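PDB 2W1K: putative sortase from Streptococcus pneumoniae, which probably acts as a class C sortase, a transpeptidase that covalently links pilin subunits into the pilus fibre of the bacterium. Local coordinates for residues Gly65-Pro70 and Asp132-Asp137; Ile142-Met147 and Glu190-Tyr195; Ile169-Thr174 and Arg184-Phe189. All blocks are in the same frame, centred on the assembly; numbering follows the deposited sequence.

All three contacts are antiparallel strand pairings in the mixed sheet that forms the beta-barrel of the sortase fold. Contact 1 pairs the end strands of its order, 65-69 and 133-137, closing it. Contact 2 adjoins it through strands 133-137 and 141-153, centres about 9 Å apart. Strand 183-196 serves contacts 3 and 2 in turn, about 15 Å apart by centres. Contacts 1 and 3, about 13 Å apart by centres, meet across the interior, where L134 packs on M170, L172 and F189. Segment 169-174 of contact 3 carries TLIT, which in this family leads directly into the catalytic cysteine. The R191 side chain of contact 2 lies about 3 Å, by nearest atoms, from MES, probably from the crystallisation liquor.

Contact 1: residues Gly65-Pro70 and Asp132-Asp137; sequences GYLSIP and DALYYD
Y66 and D137 pair through both their backbone groups, D137 N reaching Y66 O at 2.7 Å and Y66 N bonding to D137 O in return. Two residues along, S68 and Y135 repeat the exchange, although the bond from S68 N to Y135 O is more bent, at 144°. Between these pairs L67 faces Y136, and the ring of Y136 reaches back across the facing strand toward G65: its CG is anti to the backbone N (chi1 178°), its CD1 lies 3.7 Å from Y66 O, and its OH ends 3.3 Å from G65 CA, close against the bare backbone of the glycine. On the same side, L134 CD1 sits 4.1 Å from L67 CD1 and equally far from I69 CD1, bridging two side chains of the other strand. Joining residues 65-69 to 133-137 brings together the two end strands of the sheet, which closes the beta-barrel of the sortase fold. On the other side P70 stands across Y135, with P70 CG in the plane of the ring at its edge, 3.8 Å from Y135 CD2. Farther out, M170 and L172 of strand 168-176 meet L134 across the barrel interior. Over the face that carries S68 and D137, S68 OG is hydrogen-bonded to A209 O, while D137 OD2 accepts a hydrogen bond from H9 NE2 and forms a salt bridge with K197 NZ.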
loop_
_atom_site.group_PDB
_atom_site.type_symbol
_atom_site.label_atom_id
_atom_site.label_comp_id
_atom_site.label_asym_id
_atom_site.label_seq_id
_atom_site.Cartn_x
_atom_site.Cartn_y
_atom_site.Cartn_z
ATOM N N GLY A 65 6.383 -3.652 3.226
ATOM C CA GLY A 65 5.225 -4.449 3.699
ATOM C C GLY A 65 4.789 -5.418 2.620
ATOM O O GLY A 65 5.328 -5.389 1.500
ATOM N N TYR A 66 3.857 -6.317 2.963
ATOM C CA TYR A 66 3.194 -7.132 1.952
ATOM C C TYR A 66 1.716 -6.891 1.937
ATOM O O TYR A 66 1.086 -6.769 3.006
ATOM C CB TYR A 66 3.435 -8.652 2.136
ATOM C CG TYR A 66 4.577 -9.080 1.309
ATOM C CD1 TYR A 66 5.848 -8.840 1.779
ATOM C CD2 TYR A 66 4.423 -9.755 0.106
ATOM C CE1 TYR A 66 6.942 -9.207 1.100
ATOM C CE2 TYR A 66 5.584 -10.132 -0.650
ATOM C CZ TYR A 66 6.793 -9.827 -0.096
ATOM O OH TYR A 66 7.997 -10.101 -0.637
ATOM N N LEU A 67 1.157 -6.913 0.735
ATOM C CA LEU A 67 -0.226 -6.578 0.589
ATOM C C LEU A 67 -0.956 -7.736 -0.147
ATOM O O LEU A 67 -0.478 -8.291 -1.169
ATOM C CB LEU A 67 -0.365 -5.239 -0.190
ATOM C CG LEU A 67 -1.804 -4.709 -0.382
ATOM C CD1 LEU A 67 -1.760 -3.191 -0.572
ATOM C CD2 LEU A 67 -2.503 -5.316 -1.655
ATOM N N SER A 68 -2.133 -8.060 0.332
ATOM C CA SER A 68 -2.818 -9.198 -0.219
ATOM C C SER A 68 -4.297 -8.867 -0.391
ATOM O O SER A 68 -4.878 -8.211 0.467
ATOM C CB SER A 68 -2.610 -10.409 0.700
ATOM O OG SER A 68 -3.523 -11.397 0.377
ATOM N N ILE A 69 -4.879 -9.206 -1.558
ATOM C CA ILE A 69 -6.344 -9.061 -1.735
ATOM C C ILE A 69 -6.822 -10.402 -2.303
ATOM O O ILE A 69 -6.772 -10.609 -3.531
ATOM C CB ILE A 69 -6.735 -7.963 -2.772
ATOM C CG1 ILE A 69 -6.055 -6.648 -2.483
ATOM C CG2 ILE A 69 -8.212 -7.923 -3.010
ATOM C CD1 ILE A 69 -6.560 -5.527 -3.298
ATOM N N PRO A 70 -7.141 -11.330 -1.412
ATOM C CA PRO A 70 -7.456 -12.702 -1.786
ATOM C C PRO A 70 -8.525 -12.803 -2.864
ATOM O O PRO A 70 -8.412 -13.648 -3.769
ATOM C CB PRO A 70 -7.928 -13.386 -0.443
ATOM C CG PRO A 70 -7.204 -12.495 0.677
ATOM C CD PRO A 70 -7.200 -11.092 0.057
ATOM N N ASP A 132 -15.040 -6.383 0.405
ATOM C CA ASP A 132 -13.986 -7.286 0.119
ATOM C C ASP A 132 -12.806 -6.923 0.997
ATOM O O ASP A 132 -12.556 -5.734 1.318
ATOM C CB ASP A 132 -13.606 -7.200 -1.369
ATOM C CG ASP A 132 -14.606 -7.930 -2.274
ATOM O OD1 ASP A 132 -15.512 -8.629 -1.731
ATOM O OD2 ASP A 132 -14.417 -7.867 -3.510
ATOM N N ALA A 133 -12.031 -7.951 1.346
ATOM C CA ALA A 133 -10.970 -7.807 2.356
ATOM C C ALA A 133 -9.620 -7.502 1.676
ATOM O O ALA A 133 -9.404 -7.900 0.520
ATOM C CB ALA A 133 -10.904 -9.107 3.184
ATOM N N LEU A 134 -8.739 -6.793 2.378
ATOM C CA LEU A 134 -7.354 -6.553 1.982
ATOM C C LEU A 134 -6.638 -6.801 3.303
ATOM O O LEU A 134 -7.083 -6.327 4.380
ATOM C CB LEU A 134 -7.233 -5.084 1.553
ATOM C CG LEU A 134 -5.845 -4.534 1.194
ATOM C CD1 LEU A 134 -5.831 -3.368 0.165
ATOM C CD2 LEU A 134 -5.051 -4.112 2.427
ATOM N N TYR A 135 -5.551 -7.560 3.228
ATOM C CA TYR A 135 -4.714 -7.788 4.390
ATOM C C TYR A 135 -3.310 -7.187 4.136
ATOM O O TYR A 135 -2.731 -7.369 3.026
ATOM C CB TYR A 135 -4.577 -9.265 4.638
ATOM C CG TYR A 135 -5.918 -9.922 4.946
ATOM C CD1 TYR A 135 -6.477 -9.799 6.190
ATOM C CD2 TYR A 135 -6.633 -10.666 3.960
ATOM C CE1 TYR A 135 -7.645 -10.390 6.497
ATOM C CE2 TYR A 135 -7.873 -11.249 4.234
ATOM C CZ TYR A 135 -8.350 -11.139 5.531
ATOM O OH TYR A 135 -9.529 -11.704 5.935
ATOM N N TYR A 136 -2.762 -6.513 5.175
ATOM C CA TYR A 136 -1.531 -5.840 4.993
ATOM C C TYR A 136 -0.563 -6.374 6.051
ATOM O O TYR A 136 -0.819 -6.265 7.232
ATOM C CB TYR A 136 -1.742 -4.266 5.117
ATOM C CG TYR A 136 -0.441 -3.560 4.974
ATOM C CD1 TYR A 136 0.084 -3.279 3.713
ATOM C CD2 TYR A 136 0.330 -3.208 6.099
ATOM C CE1 TYR A 136 1.345 -2.670 3.543
ATOM C CE2 TYR A 136 1.614 -2.639 5.952
ATOM C CZ TYR A 136 2.090 -2.346 4.682
ATOM O OH TYR A 136 3.360 -1.866 4.511
ATOM N N ASP A 137 0.606 -6.851 5.672
ATOM C CA ASP A 137 1.494 -7.423 6.670
ATOM C C ASP A 137 2.743 -6.552 6.899
ATOM O O ASP A 137 3.502 -6.313 5.923
ATOM C CB ASP A 137 1.830 -8.839 6.197
ATOM C CG ASP A 137 2.629 -9.620 7.198
ATOM O OD1 ASP A 137 3.107 -9.058 8.226
ATOM O OD2 ASP A 137 2.790 -10.855 6.930
#

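Contact 2: residues Ile142-Met147 and Glu190-Tyr195; sequences IVEYQM and ERVAVY
E144 meets two residues of the facing strand, V192 and A193, in a classic beta bulge of the antiparallel pair 141-153 and 183-196, in the mixed sheet of the sortase barrel. E144 O accepts a 2.7 Å bond from V192 N and a weak one from A193 N, and the register slips before Y145 pairs with R191. The E144 side chain is extended, CG anti to the backbone N (chi1 178°). Its OE1, in the plane of the Y195 ring, accepts a hydrogen bond from Y195 OH at 3.0 Å, nearly along the C-O axis; carboxylate and ring are nearly coplanar. V192 lies beside E144, pointing the same way, with CG1 4.0 Å from E144 OE2, and its CG2 touches Q146 CG at 3.7 Å.

On the other face, R191 is extended to CD and then bends, chi3 of -67° turning NE. V143 CG1 lies 3.6 Å above the centre of the guanidinium, which is nearly perpendicular to the Y145 ring. R191 NH1 forms a salt bridge with bound MES, and NH2 a weak hydrogen bond to P100 O. R191 NH2 donates to Y145 OH at 3.1 Å, the hydroxyl tilted 17° from the guanidinium plane.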
loop_
_atom_site.group_PDB
_atom_site.type_symbol
_atom_site.label_atom_id
_atom_site.label_comp_id
_atom_site.label_asym_id
_atom_site.label_seq_id
_atom_site.Cartn_x
_atom_site.Cartn_y
_atom_site.Cartn_z
ATOM N N ILE A 142 -0.831 -8.309 11.008
ATOM C CA ILE A 142 -1.553 -8.249 9.789
ATOM C C ILE A 142 -2.665 -7.281 10.010
ATOM O O ILE A 142 -3.446 -7.412 10.987
ATOM C CB ILE A 142 -2.085 -9.634 9.339
ATOM C CG1 ILE A 142 -0.968 -10.538 8.798
ATOM C CG2 ILE A 142 -2.964 -9.365 8.095
ATOM C CD1 ILE A 142 -1.287 -12.161 8.800
ATOM N N VAL A 143 -2.796 -6.275 9.151
ATOM C CA VAL A 143 -3.858 -5.277 9.420
ATOM C C VAL A 143 -4.910 -5.672 8.415
ATOM O O VAL A 143 -4.566 -5.971 7.269
ATOM C CB VAL A 143 -3.377 -3.860 9.114
ATOM C CG1 VAL A 143 -4.481 -2.855 9.292
ATOM C CG2 VAL A 143 -2.111 -3.557 9.990
ATOM N N GLU A 144 -6.160 -5.644 8.832
ATOM C CA GLU A 144 -7.259 -6.017 7.951
ATOM C C GLU A 144 -8.028 -4.749 7.577
ATOM O O GLU A 144 -8.261 -3.919 8.448
ATOM C CB GLU A 144 -8.197 -7.089 8.627
ATOM C CG GLU A 144 -9.342 -7.359 7.627
ATOM C CD GLU A 144 -10.395 -8.269 8.204
ATOM O OE1 GLU A 144 -10.077 -9.028 9.155
ATOM O OE2 GLU A 144 -11.540 -8.231 7.696
ATOM N N TYR A 145 -8.358 -4.593 6.292
ATOM C CA TYR A 145 -9.244 -3.494 5.787
ATOM C C TYR A 145 -10.416 -4.053 4.978
ATOM O O TYR A 145 -10.417 -5.162 4.544
ATOM C CB TYR A 145 -8.421 -2.619 4.783
ATOM C CG TYR A 145 -7.251 -1.824 5.375
ATOM C CD1 TYR A 145 -6.022 -2.425 5.691
ATOM C CD2 TYR A 145 -7.367 -0.470 5.572
ATOM C CE1 TYR A 145 -4.974 -1.652 6.194
ATOM C CE2 TYR A 145 -6.329 0.302 6.057
ATOM C CZ TYR A 145 -5.118 -0.277 6.359
ATOM O OH TYR A 145 -4.069 0.594 6.822
ATOM N N GLN A 146 -11.411 -3.240 4.711
ATOM C CA GLN A 146 -12.442 -3.679 3.915
ATOM C C GLN A 146 -12.836 -2.577 2.895
ATOM O O GLN A 146 -12.869 -1.366 3.208
ATOM C CB GLN A 146 -13.607 -4.158 4.778
ATOM C CG GLN A 146 -14.279 -3.055 5.457
ATOM C CD GLN A 146 -15.597 -3.509 6.090
ATOM O OE1 GLN A 146 -15.965 -4.723 6.080
ATOM N NE2 GLN A 146 -16.302 -2.543 6.642
ATOM N N MET A 147 -13.104 -3.032 1.674
ATOM C CA MET A 147 -13.504 -2.109 0.593
ATOM C C MET A 147 -14.758 -1.323 0.905
ATOM O O MET A 147 -15.838 -1.912 1.260
ATOM C CB MET A 147 -13.587 -2.852 -0.701
ATOM C CG MET A 147 -13.482 -1.924 -1.963
ATOM S SD MET A 147 -15.105 -1.301 -2.315
ATOM C CE MET A 147 -15.053 -1.038 -4.098
ATOM N N GLU A 190 -11.374 0.748 4.394
ATOM C CA GLU A 190 -11.316 1.240 5.767
ATOM C C GLU A 190 -10.701 0.121 6.641
ATOM O O GLU A 190 -10.950 -1.080 6.438
ATOM C CB GLU A 190 -12.718 1.649 6.328
ATOM C CG GLU A 190 -12.551 2.428 7.645
ATOM C CD GLU A 190 -13.885 3.048 8.226
ATOM O OE1 GLU A 190 -14.926 2.723 7.668
ATOM O OE2 GLU A 190 -13.853 3.836 9.222
ATOM N N ARG A 191 -9.903 0.532 7.607
ATOM C CA ARG A 191 -9.251 -0.376 8.469
ATOM C C ARG A 191 -10.229 -0.995 9.389
ATOM O O ARG A 191 -11.050 -0.274 10.010
ATOM C CB ARG A 191 -8.233 0.341 9.313
ATOM C CG ARG A 191 -7.555 -0.652 10.311
ATOM C CD ARG A 191 -6.389 0.166 11.110
ATOM N NE ARG A 191 -5.281 0.566 10.227
ATOM C CZ ARG A 191 -3.980 0.478 10.577
ATOM N NH1 ARG A 191 -3.602 0.129 11.853
ATOM N NH2 ARG A 191 -3.051 0.739 9.700
ATOM N N VAL A 192 -10.096 -2.313 9.525
ATOM C CA VAL A 192 -10.965 -3.054 10.445
ATOM C C VAL A 192 -10.330 -3.577 11.788
ATOM O O VAL A 192 -10.943 -3.503 12.863
ATOM C CB VAL A 192 -11.669 -4.232 9.583
ATOM C CG1 VAL A 192 -12.064 -5.340 10.379
ATOM C CG2 VAL A 192 -12.771 -3.668 8.776
ATOM N N ALA A 193 -9.136 -4.139 11.718
ATOM C CA ALA A 193 -8.581 -4.782 12.891
ATOM C C ALA A 193 -7.085 -4.959 12.562
ATOM O O ALA A 193 -6.666 -4.851 11.377
ATOM C CB ALA A 193 -9.267 -6.203 13.121
ATOM N N VAL A 194 -6.298 -5.208 13.610
ATOM C CA VAL A 194 -4.875 -5.451 13.530
ATOM C C VAL A 194 -4.741 -6.808 14.310
ATOM O O VAL A 194 -5.207 -6.913 15.431
ATOM C CB VAL A 194 -4.033 -4.366 14.303
ATOM C CG1 VAL A 194 -2.579 -4.748 14.336
ATOM C CG2 VAL A 194 -4.167 -2.971 13.645
ATOM N N TYR A 195 -4.077 -7.789 13.727
ATOM C CA TYR A 195 -3.813 -9.028 14.398
ATOM C C TYR A 195 -2.366 -9.116 14.676
ATOM O O TYR A 195 -1.544 -8.851 13.778
ATOM C CB TYR A 195 -4.231 -10.197 13.481
ATOM C CG TYR A 195 -5.729 -10.091 13.058
ATOM C CD1 TYR A 195 -6.770 -10.556 13.906
ATOM C CD2 TYR A 195 -6.113 -9.498 11.834
ATOM C CE1 TYR A 195 -8.137 -10.400 13.567
ATOM C CE2 TYR A 195 -7.535 -9.355 11.486
ATOM C CZ TYR A 195 -8.506 -9.849 12.365
ATOM O OH TYR A 195 -9.873 -9.779 12.097
#

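Contact 3: residues Ile169-Thr174 and Arg184-Phe189; sequences IMTLIT and RLLVNF
R184 comes first, with its CB 3.8 Å from I173 CD1. Its chain then bends at chi2; NH2 forms a salt bridge with D43, in a DPF sequence consistent with the lid of class C sortases, and NH1 bonds to F181 O. L185 exchanges backbone bonds with T174, the one from L185 N to T174 O being shorter than its return. L186 turns to the other face and lies alongside I173, CD1 to CD1 at 3.7 Å, while L186 CG touches T171 CG2 at the same distance. V187 pairs with L172, L172 N reaching V187 O at 2.8 Å.

The two strands form a beta hairpin in the wall of the sortase beta-barrel, and the run TLIT in its first strand matches the start of the TLXTC signature that in this family ends on the catalytic cysteine.

N188 follows, buried and fully occupied. T171 OG1, held anti to its carbonyl carbon (chi1 -63°), donates to N188 OD1 at 2.7 Å. R107 grips both partners, its NE bonding to T171 OG1 and its NH2 to N188 OD1, and N188 ND2 donates to D149 OD1 and E151 OE2. F189 swings back to the L172 face. Its ring lies with M170 O near its plane at the edge, and L172 CD2 comes obliquely to within 3.5 Å of F189 CE1, while F189 N bonds to M170 O.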
loop_
_atom_site.group_PDB
_atom_site.type_symbol
_atom_site.label_atom_id
_atom_site.label_comp_id
_atom_site.label_asym_id
_atom_site.label_seq_id
_atom_site.Cartn_x
_atom_site.Cartn_y
_atom_site.Cartn_z
ATOM N N ILE A 169 -7.684 4.940 6.385
ATOM C CA ILE A 169 -7.973 4.483 5.040
ATOM C C ILE A 169 -6.728 4.034 4.337
ATOM O O ILE A 169 -5.660 4.583 4.583
ATOM C CB ILE A 169 -8.571 5.650 4.229
ATOM C CG1 ILE A 169 -9.811 6.232 4.955
ATOM C CG2 ILE A 169 -8.914 5.213 2.796
ATOM C CD1 ILE A 169 -11.132 5.334 4.988
ATOM N N MET A 170 -6.858 3.011 3.510
ATOM C CA MET A 170 -5.825 2.692 2.553
ATOM C C MET A 170 -6.453 2.863 1.173
ATOM O O MET A 170 -7.566 2.274 0.940
ATOM C CB MET A 170 -5.359 1.235 2.670
ATOM C CG MET A 170 -4.227 0.894 1.668
ATOM S SD MET A 170 -3.523 -0.714 2.026
ATOM C CE MET A 170 -2.278 -0.200 3.229
ATOM N N THR A 171 -5.841 3.702 0.326
ATOM C CA THR A 171 -6.440 3.951 -1.012
ATOM C C THR A 171 -5.520 3.325 -2.056
ATOM O O THR A 171 -4.275 3.518 -2.011
ATOM C CB THR A 171 -6.638 5.447 -1.327
ATOM O OG1 THR A 171 -7.568 6.010 -0.371
ATOM C CG2 THR A 171 -7.120 5.711 -2.826
ATOM N N LEU A 172 -6.098 2.453 -2.906
ATOM C CA LEU A 172 -5.375 1.828 -4.038
ATOM C C LEU A 172 -5.547 2.714 -5.294
ATOM O O LEU A 172 -6.670 3.120 -5.633
ATOM C CB LEU A 172 -5.920 0.437 -4.302
ATOM C CG LEU A 172 -5.352 -0.685 -3.422
ATOM C CD1 LEU A 172 -4.645 -0.421 -2.091
ATOM C CD2 LEU A 172 -6.011 -2.032 -3.447
ATOM N N ILE A 173 -4.444 3.000 -6.004
ATOM C CA ILE A 173 -4.577 3.819 -7.213
ATOM C C ILE A 173 -3.935 3.105 -8.398
ATOM O O ILE A 173 -2.848 2.554 -8.281
ATOM C CB ILE A 173 -3.888 5.230 -7.054
ATOM C CG1 ILE A 173 -4.175 6.069 -8.329
ATOM C CG2 ILE A 173 -2.360 5.055 -6.724
ATOM C CD1 ILE A 173 -3.828 7.592 -8.176
ATOM N N THR A 174 -4.609 3.171 -9.550
ATOM C CA THR A 174 -4.088 2.594 -10.780
ATOM C C THR A 174 -4.625 3.371 -11.922
ATOM O O THR A 174 -5.426 4.277 -11.691
ATOM C CB THR A 174 -4.452 1.091 -10.933
ATOM O OG1 THR A 174 -3.702 0.539 -11.995
ATOM C CG2 THR A 174 -5.971 0.818 -11.201
ATOM N N ARG A 184 -7.449 8.099 -13.233
ATOM C CA ARG A 184 -6.889 7.256 -12.164
ATOM C C ARG A 184 -8.086 6.688 -11.461
ATOM O O ARG A 184 -8.976 7.441 -11.054
ATOM C CB ARG A 184 -6.032 8.042 -11.206
ATOM C CG ARG A 184 -4.993 8.881 -11.868
ATOM C CD ARG A 184 -3.887 7.940 -12.362
ATOM N NE ARG A 184 -2.840 8.690 -13.020
ATOM C CZ ARG A 184 -2.681 8.774 -14.363
ATOM N NH1 ARG A 184 -3.517 8.167 -15.243
ATOM N NH2 ARG A 184 -1.672 9.461 -14.824
ATOM N N LEU A 185 -8.115 5.370 -11.360
ATOM C CA LEU A 185 -9.057 4.680 -10.475
ATOM C C LEU A 185 -8.596 4.618 -8.973
ATOM O O LEU A 185 -7.512 4.117 -8.616
ATOM C CB LEU A 185 -9.391 3.286 -11.024
ATOM C CG LEU A 185 -10.276 2.364 -10.143
ATOM C CD1 LEU A 185 -11.616 3.003 -9.819
ATOM C CD2 LEU A 185 -10.494 1.025 -10.807
ATOM N N LEU A 186 -9.441 5.097 -8.093
ATOM C CA LEU A 186 -9.156 4.971 -6.655
ATOM C C LEU A 186 -10.122 4.007 -6.016
ATOM O O LEU A 186 -11.294 4.215 -6.090
ATOM C CB LEU A 186 -9.367 6.308 -5.955
ATOM C CG LEU A 186 -8.300 7.404 -5.894
ATOM C CD1 LEU A 186 -7.365 7.527 -7.083
ATOM C CD2 LEU A 186 -8.832 8.785 -5.414
ATOM N N VAL A 187 -9.613 3.032 -5.274
ATOM C CA VAL A 187 -10.424 2.151 -4.494
ATOM C C VAL A 187 -10.031 2.351 -2.995
ATOM O O VAL A 187 -8.883 2.128 -2.603
ATOM C CB VAL A 187 -10.165 0.652 -4.951
ATOM C CG1 VAL A 187 -11.128 -0.249 -4.244
ATOM C CG2 VAL A 187 -10.321 0.465 -6.530
ATOM N N ASN A 188 -10.975 2.829 -2.171
ATOM C CA ASN A 188 -10.779 3.117 -0.747
ATOM C C ASN A 188 -11.154 1.954 0.123
ATOM O O ASN A 188 -12.200 1.287 -0.104
ATOM C CB ASN A 188 -11.514 4.403 -0.345
ATOM C CG ASN A 188 -11.165 5.540 -1.317
ATOM O OD1 ASN A 188 -9.998 5.805 -1.528
ATOM N ND2 ASN A 188 -12.160 6.079 -2.026
ATOM N N PHE A 189 -10.309 1.710 1.117
ATOM C CA PHE A 189 -10.551 0.635 2.041
ATOM C C PHE A 189 -10.497 1.198 3.471
ATOM O O PHE A 189 -9.621 2.011 3.741
ATOM C CB PHE A 189 -9.380 -0.355 1.940
ATOM C CG PHE A 189 -9.409 -1.226 0.707
ATOM C CD1 PHE A 189 -8.963 -0.728 -0.543
ATOM C CD2 PHE A 189 -9.856 -2.556 0.791
ATOM C CE1 PHE A 189 -8.984 -1.566 -1.704
ATOM C CE2 PHE A 189 -9.850 -3.390 -0.353
ATOM C CZ PHE A 189 -9.406 -2.879 -1.587
#